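Local coordinates for protein archaeal actin homolog (Thermoplasma acidophilum, PDB 2FSJ) that binds ATP and polymerises, in a nucleoside-triphosphate-dependent way, into bundles of helical actin-like filaments, at residues 294-303 with 314-325; 222-233 with 274-285. All coordinates share one frame; numbering follows the deposited sequence.

Contact 1: residues 294-303 with 314-325; sequences VDRVTSLIPV and FEEIAPGTLVKI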
loop_
_atom_site.group_PDB
_atom_site.type_symbol
_atom_site.label_atom_id
_atom_site.label_comp_id
_atom_site.label_asym_id
_atom_site.label_seq_id
_atom_site.Cartn_x
_atom_site.Cartn_y
_atom_site.Cartn_z
ATOM N N VAL A 294 16.440 -20.623 -1.645
ATOM C CA VAL A 294 15.193 -20.986 -1.014
ATOM C C VAL A 294 15.448 -21.858 0.227
ATOM O O VAL A 294 14.656 -21.886 1.149
ATOM C CB VAL A 294 14.271 -21.692 -2.050
ATOM C CG1 VAL A 294 14.634 -23.193 -2.201
ATOM C CG2 VAL A 294 12.827 -21.480 -1.726
ATOM N N ASP A 295 16.568 -22.580 0.228
ATOM C CA ASP A 295 16.926 -23.468 1.343
ATOM C C ASP A 295 17.324 -22.695 2.590
ATOM O O ASP A 295 17.427 -23.274 3.646
ATOM C CB ASP A 295 18.087 -24.377 0.938
ATOM C CG ASP A 295 17.738 -25.299 -0.234
ATOM O OD1 ASP A 295 16.571 -25.682 -0.412
ATOM O OD2 ASP A 295 18.605 -25.687 -1.035
ATOM N N ARG A 296 17.588 -21.406 2.453
ATOM C CA ARG A 296 17.847 -20.542 3.614
ATOM C C ARG A 296 16.598 -19.890 4.165
ATOM O O ARG A 296 16.673 -19.255 5.218
ATOM C CB ARG A 296 18.799 -19.413 3.227
ATOM C CG ARG A 296 20.151 -19.914 2.787
ATOM C CD ARG A 296 21.166 -18.815 2.580
ATOM N NE ARG A 296 22.507 -19.388 2.557
ATOM C CZ ARG A 296 23.554 -18.851 1.965
ATOM N NH1 ARG A 296 23.460 -17.681 1.328
ATOM N NH2 ARG A 296 24.713 -19.499 2.001
ATOM N N VAL A 297 15.461 -20.029 3.469
ATOM C CA VAL A 297 14.225 -19.364 3.898
ATOM C C VAL A 297 13.653 -20.050 5.112
ATOM O O VAL A 297 13.333 -21.240 5.048
ATOM C CB VAL A 297 13.139 -19.340 2.783
ATOM C CG1 VAL A 297 11.829 -18.717 3.302
ATOM C CG2 VAL A 297 13.647 -18.556 1.574
ATOM N N THR A 298 13.500 -19.301 6.213
ATOM C CA THR A 298 12.799 -19.791 7.418
ATOM C C THR A 298 11.450 -19.137 7.683
ATOM O O THR A 298 10.708 -19.623 8.483
ATOM C CB THR A 298 13.680 -19.592 8.656
ATOM O OG1 THR A 298 14.078 -18.214 8.751
ATOM C CG2 THR A 298 15.010 -20.344 8.511
ATOM N N SER A 299 11.142 -18.009 7.050
ATOM C CA SER A 299 9.844 -17.381 7.194
ATOM C C SER A 299 9.404 -16.789 5.872
ATOM O O SER A 299 10.183 -16.074 5.243
ATOM C CB SER A 299 9.851 -16.258 8.244
ATOM O OG SER A 299 10.583 -16.569 9.394
ATOM N N LEU A 300 8.184 -17.136 5.456
ATOM C CA LEU A 300 7.511 -16.585 4.264
ATOM C C LEU A 300 6.369 -15.716 4.766
ATOM O O LEU A 300 5.522 -16.207 5.522
ATOM C CB LEU A 300 6.912 -17.693 3.392
ATOM C CG LEU A 300 7.772 -18.468 2.398
ATOM C CD1 LEU A 300 6.986 -19.673 1.834
ATOM C CD2 LEU A 300 8.321 -17.613 1.263
ATOM N N ILE A 301 6.321 -14.449 4.339
ATOM C CA ILE A 301 5.444 -13.468 4.939
ATOM C C ILE A 301 4.595 -12.765 3.871
ATOM O O ILE A 301 5.017 -11.787 3.251
ATOM C CB ILE A 301 6.259 -12.464 5.785
ATOM C CG1 ILE A 301 7.142 -13.194 6.810
ATOM C CG2 ILE A 301 5.339 -11.464 6.469
ATOM C CD1 ILE A 301 8.306 -12.375 7.348
ATOM N N PRO A 302 3.420 -13.298 3.606
ATOM C CA PRO A 302 2.540 -12.658 2.626
ATOM C C PRO A 302 1.838 -11.455 3.226
ATOM O O PRO A 302 1.220 -11.561 4.297
ATOM C CB PRO A 302 1.566 -13.757 2.263
ATOM C CG PRO A 302 2.228 -15.049 2.848
ATOM C CD PRO A 302 2.893 -14.593 4.064
ATOM N N VAL A 303 1.949 -10.323 2.537
ATOM C CA VAL A 303 1.339 -9.073 2.951
ATOM C C VAL A 303 0.657 -8.437 1.741
ATOM O O VAL A 303 0.623 -9.016 0.670
ATOM C CB VAL A 303 2.335 -8.085 3.594
ATOM C CG1 VAL A 303 2.941 -8.625 4.939
ATOM C CG2 VAL A 303 3.420 -7.638 2.638
ATOM N N PHE A 314 1.323 -19.448 -1.021
ATOM C CA PHE A 314 2.771 -19.244 -1.089
ATOM C C PHE A 314 3.570 -20.239 -0.230
ATOM O O PHE A 314 4.757 -20.384 -0.383
ATOM C CB PHE A 314 3.158 -17.785 -0.739
ATOM C CG PHE A 314 2.552 -16.756 -1.625
ATOM C CD1 PHE A 314 2.420 -16.949 -2.992
ATOM C CD2 PHE A 314 2.111 -15.561 -1.087
ATOM C CE1 PHE A 314 1.853 -15.946 -3.794
ATOM C CE2 PHE A 314 1.567 -14.597 -1.873
ATOM C CZ PHE A 314 1.414 -14.793 -3.212
ATOM N N GLU A 315 2.892 -20.952 0.662
ATOM C CA GLU A 315 3.560 -21.950 1.491
ATOM C C GLU A 315 4.327 -22.975 0.691
ATOM O O GLU A 315 5.319 -23.485 1.142
ATOM C CB GLU A 315 2.568 -22.696 2.348
ATOM C CG GLU A 315 3.284 -23.572 3.362
ATOM C CD GLU A 315 2.465 -23.843 4.594
ATOM O OE1 GLU A 315 1.224 -23.555 4.627
ATOM O OE2 GLU A 315 3.084 -24.377 5.528
ATOM N N GLU A 316 3.887 -23.238 -0.531
ATOM C CA GLU A 316 4.529 -24.245 -1.334
ATOM C C GLU A 316 5.956 -23.848 -1.737
ATOM O O GLU A 316 6.769 -24.721 -2.042
ATOM C CB GLU A 316 3.644 -24.629 -2.520
ATOM C CG GLU A 316 3.700 -23.715 -3.713
ATOM C CD GLU A 316 2.793 -24.220 -4.850
ATOM O OE1 GLU A 316 1.580 -24.429 -4.600
ATOM O OE2 GLU A 316 3.308 -24.404 -5.973
ATOM N N ILE A 317 6.287 -22.562 -1.698
ATOM C CA ILE A 317 7.672 -22.152 -1.948
ATOM C C ILE A 317 8.604 -22.767 -0.878
ATOM O O ILE A 317 9.709 -23.200 -1.180
ATOM C CB ILE A 317 7.824 -20.565 -2.009
ATOM C CG1 ILE A 317 6.951 -19.939 -3.104
ATOM C CG2 ILE A 317 9.269 -20.167 -2.190
ATOM C CD1 ILE A 317 6.607 -18.520 -2.873
ATOM N N ALA A 318 8.183 -22.757 0.381
ATOM C CA ALA A 318 8.973 -23.323 1.500
ATOM C C ALA A 318 8.080 -23.850 2.641
ATOM O O ALA A 318 7.769 -23.148 3.597
ATOM C CB ALA A 318 9.935 -22.292 2.009
ATOM N N PRO A 319 7.619 -25.092 2.495
ATOM C CA PRO A 319 6.658 -25.683 3.425
ATOM C C PRO A 319 7.067 -25.561 4.896
ATOM O O PRO A 319 8.222 -25.751 5.241
ATOM C CB PRO A 319 6.595 -27.147 2.945
ATOM C CG PRO A 319 6.783 -27.029 1.515
ATOM C CD PRO A 319 7.874 -25.995 1.358
ATOM N N GLY A 320 6.129 -25.192 5.742
ATOM C CA GLY A 320 6.414 -25.046 7.163
ATOM C C GLY A 320 6.903 -23.669 7.625
ATOM O O GLY A 320 7.074 -23.475 8.837
ATOM N N THR A 321 7.086 -22.714 6.704
ATOM C CA THR A 321 7.675 -21.432 7.052
ATOM C C THR A 321 6.680 -20.305 7.002
ATOM O O THR A 321 7.047 -19.149 7.216
ATOM C CB THR A 321 8.856 -21.060 6.108
ATOM O OG1 THR A 321 8.395 -20.889 4.763
ATOM C CG2 THR A 321 9.898 -22.166 6.034
ATOM N N LEU A 322 5.444 -20.607 6.655
ATOM C CA LEU A 322 4.468 -19.560 6.422
ATOM C C LEU A 322 4.131 -18.859 7.737
ATOM O O LEU A 322 3.812 -19.494 8.756
ATOM C CB LEU A 322 3.217 -20.111 5.739
ATOM C CG LEU A 322 2.128 -19.083 5.378
ATOM C CD1 LEU A 322 2.577 -18.262 4.180
ATOM C CD2 LEU A 322 0.761 -19.716 5.130
ATOM N N VAL A 323 4.236 -17.536 7.706
ATOM C CA VAL A 323 3.868 -16.678 8.812
ATOM C C VAL A 323 2.576 -16.022 8.317
ATOM O O VAL A 323 2.586 -15.360 7.308
ATOM C CB VAL A 323 4.990 -15.626 9.096
ATOM C CG1 VAL A 323 4.633 -14.715 10.271
ATOM C CG2 VAL A 323 6.305 -16.296 9.343
ATOM N N LYS A 324 1.449 -16.226 8.975
ATOM C CA LYS A 324 0.216 -15.552 8.524
ATOM C C LYS A 324 -0.055 -14.358 9.442
ATOM O O LYS A 324 -0.224 -14.528 10.645
ATOM C CB LYS A 324 -0.994 -16.500 8.545
ATOM C CG LYS A 324 -0.990 -17.551 7.438
ATOM C CD LYS A 324 -2.218 -18.447 7.504
ATOM C CE LYS A 324 -1.876 -19.890 7.936
ATOM N NZ LYS A 324 -3.132 -20.747 8.059
ATOM N N ILE A 325 -0.111 -13.164 8.866
ATOM C CA ILE A 325 -0.306 -11.952 9.652
ATOM C C ILE A 325 -1.786 -11.911 10.001
ATOM O O ILE A 325 -2.611 -12.179 9.150
ATOM C CB ILE A 325 0.126 -10.666 8.851
ATOM C CG1 ILE A 325 1.658 -10.556 8.689
ATOM C CG2 ILE A 325 -0.316 -9.410 9.551
ATOM C CD1 ILE A 325 2.422 -11.859 8.673
HETATM O O HOH W 1 0.282 -13.254 5.780
#
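Leu300 meets the 314-325 segment through both its backbone and its side chain. Its N-H points to Thr321 O (2.9 Å), which it approaches from above the carbonyl plane, while Leu300 O takes the N-H of Val323 at 2.9 Å in a nearly straight bond. These two bonds make a single bridge, with the chains running in the same direction. CG lies beside the backbone N of Leu300 (chi1 -82°), and CD1 reaches in among Phe314 O, Thr321 OG1, Ala318 CB (3.9 Å) and Ile317 CB. Pro302 continues this packing: its CG is pressed tightly against Leu322 CD1 (3.5 Å), and its CB meets the edge of the Phe314 ring, near the ring plane, at CD2. Beyond the bridge, Ile301 and Val323 lie side by side, and the Ile301 and Ile325 side chains cross at an oblique angle, CG2 of the first 3.7 Å from CD1 of the second.

The turn that carries Ala318 and Thr321 is held by its own bonds. Ala318 to Thr321 form a type II turn with Gly320 at a positive phi, and Ala318 O accepts both Thr321 N and Thr321 OG1, the hydroxyl coming in the carbonyl plane at 2.6 Å. Glu315 OE2 takes the N-H of Gly320 through its anti lone pair. Behind the contact, Ser299 and Ile301 pair with strand 191-197. The 314-325 segment thus runs along the outer side of strand 297-303, the edge strand of the mixed sheet of the actin-like C-terminal domain.

Contact 2: residues 222-233 with 274-285; sequences LQIGVGDAISAL and ILEDLANRIIEN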
loop_
_atom_site.group_PDB
_atom_site.type_symbol
_atom_site.label_atom_id
_atom_site.label_comp_id
_atom_site.label_asym_id
_atom_site.label_seq_id
_atom_site.Cartn_x
_atom_site.Cartn_y
_atom_site.Cartn_z
ATOM N N LEU A 222 7.807 -7.730 -9.229
ATOM C CA LEU A 222 7.195 -8.426 -10.347
ATOM C C LEU A 222 6.052 -7.558 -10.865
ATOM O O LEU A 222 5.264 -7.033 -10.099
ATOM C CB LEU A 222 6.660 -9.781 -9.897
ATOM C CG LEU A 222 7.654 -10.779 -9.308
ATOM C CD1 LEU A 222 6.913 -12.006 -8.758
ATOM C CD2 LEU A 222 8.713 -11.157 -10.342
ATOM N N GLN A 223 5.949 -7.385 -12.168
ATOM C CA GLN A 223 4.910 -6.517 -12.710
ATOM C C GLN A 223 3.594 -7.293 -12.927
ATOM O O GLN A 223 3.096 -7.433 -14.069
ATOM C CB GLN A 223 5.413 -5.800 -13.979
ATOM C CG GLN A 223 6.745 -4.962 -13.731
ATOM C CD GLN A 223 6.577 -3.814 -12.745
ATOM O OE1 GLN A 223 5.662 -3.008 -12.892
ATOM N NE2 GLN A 223 7.477 -3.739 -11.710
ATOM N N ILE A 224 3.044 -7.794 -11.818
ATOM C CA ILE A 224 1.801 -8.584 -11.820
ATOM C C ILE A 224 1.196 -8.415 -10.451
ATOM O O ILE A 224 1.940 -8.295 -9.449
ATOM C CB ILE A 224 2.066 -10.086 -12.196
ATOM C CG1 ILE A 224 0.753 -10.773 -12.614
ATOM C CG2 ILE A 224 2.724 -10.862 -11.063
ATOM C CD1 ILE A 224 0.894 -12.273 -13.081
ATOM N N GLY A 225 -0.131 -8.355 -10.395
ATOM C CA GLY A 225 -0.847 -8.239 -9.139
ATOM C C GLY A 225 -2.344 -8.534 -9.310
ATOM O O GLY A 225 -2.766 -9.020 -10.356
ATOM N N VAL A 226 -3.141 -8.157 -8.325
ATOM C CA VAL A 226 -4.561 -8.454 -8.318
ATOM C C VAL A 226 -5.272 -7.832 -9.530
ATOM O O VAL A 226 -6.247 -8.351 -9.941
ATOM C CB VAL A 226 -5.254 -7.984 -7.027
ATOM C CG1 VAL A 226 -6.758 -8.380 -7.056
ATOM C CG2 VAL A 226 -4.570 -8.578 -5.787
ATOM N N GLY A 227 -4.785 -6.711 -10.056
ATOM C CA GLY A 227 -5.383 -6.077 -11.224
ATOM C C GLY A 227 -5.361 -6.922 -12.462
ATOM O O GLY A 227 -6.229 -6.808 -13.323
ATOM N N ASP A 228 -4.376 -7.793 -12.562
ATOM C CA ASP A 228 -4.316 -8.756 -13.666
ATOM C C ASP A 228 -5.418 -9.796 -13.561
ATOM O O ASP A 228 -6.003 -10.169 -14.575
ATOM C CB ASP A 228 -2.972 -9.408 -13.728
ATOM C CG ASP A 228 -1.844 -8.379 -13.963
ATOM O OD1 ASP A 228 -1.791 -7.779 -15.066
ATOM O OD2 ASP A 228 -1.022 -8.047 -13.078
ATOM N N ALA A 229 -5.735 -10.210 -12.342
ATOM C CA ALA A 229 -6.878 -11.104 -12.100
ATOM C C ALA A 229 -8.202 -10.385 -12.360
ATOM O O ALA A 229 -9.083 -10.970 -12.975
ATOM C CB ALA A 229 -6.849 -11.704 -10.681
ATOM N N ILE A 230 -8.297 -9.117 -11.947
ATOM C CA ILE A 230 -9.498 -8.288 -12.199
ATOM C C ILE A 230 -9.714 -8.087 -13.715
ATOM O O ILE A 230 -10.839 -8.243 -14.230
ATOM C CB ILE A 230 -9.375 -6.926 -11.496
ATOM C CG1 ILE A 230 -9.348 -7.107 -9.972
ATOM C CG2 ILE A 230 -10.521 -5.996 -11.878
ATOM C CD1 ILE A 230 -8.720 -5.929 -9.241
ATOM N N SER A 231 -8.635 -7.812 -14.438
ATOM C CA SER A 231 -8.748 -7.648 -15.894
ATOM C C SER A 231 -9.121 -8.952 -16.573
ATOM O O SER A 231 -9.946 -8.960 -17.519
ATOM C CB SER A 231 -7.458 -7.093 -16.499
ATOM O OG SER A 231 -7.337 -5.739 -16.062
ATOM N N ALA A 232 -8.534 -10.040 -16.128
ATOM C CA ALA A 232 -8.877 -11.355 -16.691
ATOM C C ALA A 232 -10.369 -11.712 -16.449
ATOM O O ALA A 232 -11.038 -12.208 -17.330
ATOM C CB ALA A 232 -7.954 -12.458 -16.159
ATOM N N LEU A 233 -10.897 -11.403 -15.266
ATOM C CA LEU A 233 -12.295 -11.676 -14.969
ATOM C C LEU A 233 -13.218 -10.756 -15.783
ATOM O O LEU A 233 -14.273 -11.178 -16.274
ATOM C CB LEU A 233 -12.562 -11.542 -13.456
ATOM C CG LEU A 233 -14.020 -11.771 -12.968
ATOM C CD1 LEU A 233 -14.590 -13.056 -13.485
ATOM C CD2 LEU A 233 -14.156 -11.739 -11.457
ATOM N N ILE A 274 -8.554 -18.101 -12.131
ATOM C CA ILE A 274 -7.806 -16.897 -12.504
ATOM C C ILE A 274 -6.849 -16.562 -11.330
ATOM O O ILE A 274 -5.687 -16.290 -11.541
ATOM C CB ILE A 274 -8.790 -15.738 -12.776
ATOM C CG1 ILE A 274 -9.659 -16.048 -14.024
ATOM C CG2 ILE A 274 -8.075 -14.440 -12.935
ATOM C CD1 ILE A 274 -10.924 -15.322 -14.034
ATOM N N LEU A 275 -7.355 -16.604 -10.113
ATOM C CA LEU A 275 -6.555 -16.395 -8.906
ATOM C C LEU A 275 -5.475 -17.435 -8.678
ATOM O O LEU A 275 -4.360 -17.104 -8.227
ATOM C CB LEU A 275 -7.451 -16.270 -7.669
ATOM C CG LEU A 275 -8.290 -14.990 -7.581
ATOM C CD1 LEU A 275 -9.411 -15.156 -6.498
ATOM C CD2 LEU A 275 -7.479 -13.756 -7.350
ATOM N N GLU A 276 -5.750 -18.676 -9.017
ATOM C CA GLU A 276 -4.716 -19.719 -8.970
ATOM C C GLU A 276 -3.625 -19.471 -10.007
ATOM O O GLU A 276 -2.448 -19.676 -9.736
ATOM C CB GLU A 276 -5.322 -21.096 -9.257
ATOM C CG GLU A 276 -4.392 -22.240 -8.920
ATOM C CD GLU A 276 -4.931 -23.030 -7.736
ATOM O OE1 GLU A 276 -5.986 -23.705 -7.923
ATOM O OE2 GLU A 276 -4.337 -22.944 -6.615
ATOM N N ASP A 277 -4.021 -19.011 -11.185
ATOM C CA ASP A 277 -3.064 -18.631 -12.210
ATOM C C ASP A 277 -2.182 -17.493 -11.726
ATOM O O ASP A 277 -0.991 -17.539 -11.942
ATOM C CB ASP A 277 -3.745 -18.205 -13.512
ATOM C CG ASP A 277 -2.749 -17.912 -14.610
ATOM O OD1 ASP A 277 -1.951 -18.806 -14.980
ATOM O OD2 ASP A 277 -2.620 -16.790 -15.132
ATOM N N LEU A 278 -2.755 -16.495 -11.061
ATOM C CA LEU A 278 -1.934 -15.375 -10.531
ATOM C C LEU A 278 -0.896 -15.895 -9.531
ATOM O O LEU A 278 0.304 -15.598 -9.624
ATOM C CB LEU A 278 -2.833 -14.368 -9.852
ATOM C CG LEU A 278 -2.211 -13.211 -9.067
ATOM C CD1 LEU A 278 -1.223 -12.439 -10.014
ATOM C CD2 LEU A 278 -3.269 -12.345 -8.539
ATOM N N ALA A 279 -1.369 -16.684 -8.579
ATOM C CA ALA A 279 -0.515 -17.321 -7.589
ATOM C C ALA A 279 0.582 -18.163 -8.216
ATOM O O ALA A 279 1.753 -18.028 -7.840
ATOM C CB ALA A 279 -1.346 -18.182 -6.619
ATOM N N ASN A 280 0.224 -19.019 -9.155
ATOM C CA ASN A 280 1.186 -19.860 -9.822
ATOM C C ASN A 280 2.304 -19.031 -10.511
ATOM O O ASN A 280 3.499 -19.414 -10.446
ATOM C CB ASN A 280 0.479 -20.829 -10.820
ATOM C CG ASN A 280 -0.302 -21.926 -10.118
ATOM O OD1 ASN A 280 -0.147 -22.147 -8.913
ATOM N ND2 ASN A 280 -1.102 -22.636 -10.862
ATOM N N ARG A 281 1.955 -17.896 -11.136
ATOM C CA ARG A 281 2.965 -17.089 -11.826
ATOM C C ARG A 281 3.910 -16.441 -10.831
ATOM O O ARG A 281 5.114 -16.390 -11.072
ATOM C CB ARG A 281 2.358 -15.995 -12.697
ATOM C CG ARG A 281 1.717 -16.560 -13.973
ATOM C CD ARG A 281 1.159 -15.500 -14.877
ATOM N NE ARG A 281 0.584 -16.065 -16.105
ATOM C CZ ARG A 281 1.214 -16.173 -17.289
ATOM N NH1 ARG A 281 2.487 -15.777 -17.454
ATOM N NH2 ARG A 281 0.551 -16.691 -18.318
ATOM N N ILE A 282 3.379 -15.975 -9.709
ATOM C CA ILE A 282 4.225 -15.368 -8.695
ATOM C C ILE A 282 5.164 -16.390 -8.094
ATOM O O ILE A 282 6.381 -16.130 -7.964
ATOM C CB ILE A 282 3.368 -14.687 -7.602
ATOM C CG1 ILE A 282 2.650 -13.471 -8.185
ATOM C CG2 ILE A 282 4.216 -14.285 -6.407
ATOM C CD1 ILE A 282 1.407 -13.091 -7.404
ATOM N N ILE A 283 4.624 -17.557 -7.749
ATOM C CA ILE A 283 5.422 -18.625 -7.160
ATOM C C ILE A 283 6.560 -19.065 -8.118
ATOM O O ILE A 283 7.725 -19.220 -7.715
ATOM C CB ILE A 283 4.542 -19.799 -6.811
ATOM C CG1 ILE A 283 3.661 -19.461 -5.589
ATOM C CG2 ILE A 283 5.394 -21.099 -6.628
ATOM C CD1 ILE A 283 2.427 -20.350 -5.461
ATOM N N GLU A 284 6.230 -19.232 -9.389
ATOM C CA GLU A 284 7.249 -19.633 -10.372
ATOM C C GLU A 284 8.378 -18.603 -10.508
ATOM O O GLU A 284 9.538 -18.952 -10.594
ATOM C CB GLU A 284 6.591 -19.848 -11.739
ATOM C CG GLU A 284 7.584 -19.907 -12.873
ATOM C CD GLU A 284 6.939 -19.819 -14.254
ATOM O OE1 GLU A 284 6.218 -18.792 -14.557
ATOM O OE2 GLU A 284 7.170 -20.777 -15.040
ATOM N N ASN A 285 8.027 -17.324 -10.535
ATOM C CA ASN A 285 8.993 -16.246 -10.618
ATOM C C ASN A 285 9.869 -16.118 -9.331
ATOM O O ASN A 285 11.082 -15.972 -9.410
ATOM C CB ASN A 285 8.259 -14.940 -10.940
ATOM C CG ASN A 285 8.229 -14.609 -12.441
ATOM O OD1 ASN A 285 7.402 -15.146 -13.218
ATOM N ND2 ASN A 285 9.109 -13.713 -12.856
#
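Segments 226-233 and 274-285 of helices 226-241 and 268-290, in the actin-like C-terminal domain, pack roughly antiparallel, their axes 9.4 Å apart at 146°, and the strand end and loop leading into the first helix extend the contact. No hydrogen bond crosses the largely apolar interface. Ile274 CG2 packs on the methyls of Ala229 and Ala232, 3.8 Å from Ala229 CB, while its CD1 extends to Leu233. Ahead of the helix, Ile224 carries the centre of the contact. Its CG1 stands opposite the backbone N (chi1 -162°), which sends the CG1-CD1 arm alongside Leu278, CG1 3.7 Å from Leu278 CD1, and leaves CG2 to meet Ile282 CG1 at 3.9 Å. With an alanine here, Leu278 CD1 and Ile282 CG1 would probably lose their shared partner and a gap open beneath the Arg281 chain. A second layer fixes the loop: Asp228 OD2 accepts the N-H of Gly225 at 2.8 Å through its anti lone pair. Arg281 stays extended from CG to NE, its guanidinium edge weakly bridged to Asp277, and its chain crosses that of Ile224 at about a right angle, CD 3.7 Å from Ile224 CD1.

How the contacts relate
Helix 268-290 joins the two contacts: contact 2 uses one side of it, and the chain then leads, through a short 3-10 segment, into strand 297-303 of contact 1. The centres are about 19 Å apart, yet they touch where Phe314 CD1 meets Ile283 CG1 at 3.8 Å and Phe314 CE1 meets Ile282 CG2 at 3.9 Å; Ile317 also packs on Ile283. Both contacts come near the ATP site from different elements. In contact 1 the side chain of Pro302 lies about 3 Å from that of Ser307, and in contact 2 Val226 lies about 4 Å from Gln251, side chain to side chain. Helix 307-310 also packs on 274-285 through Ile310.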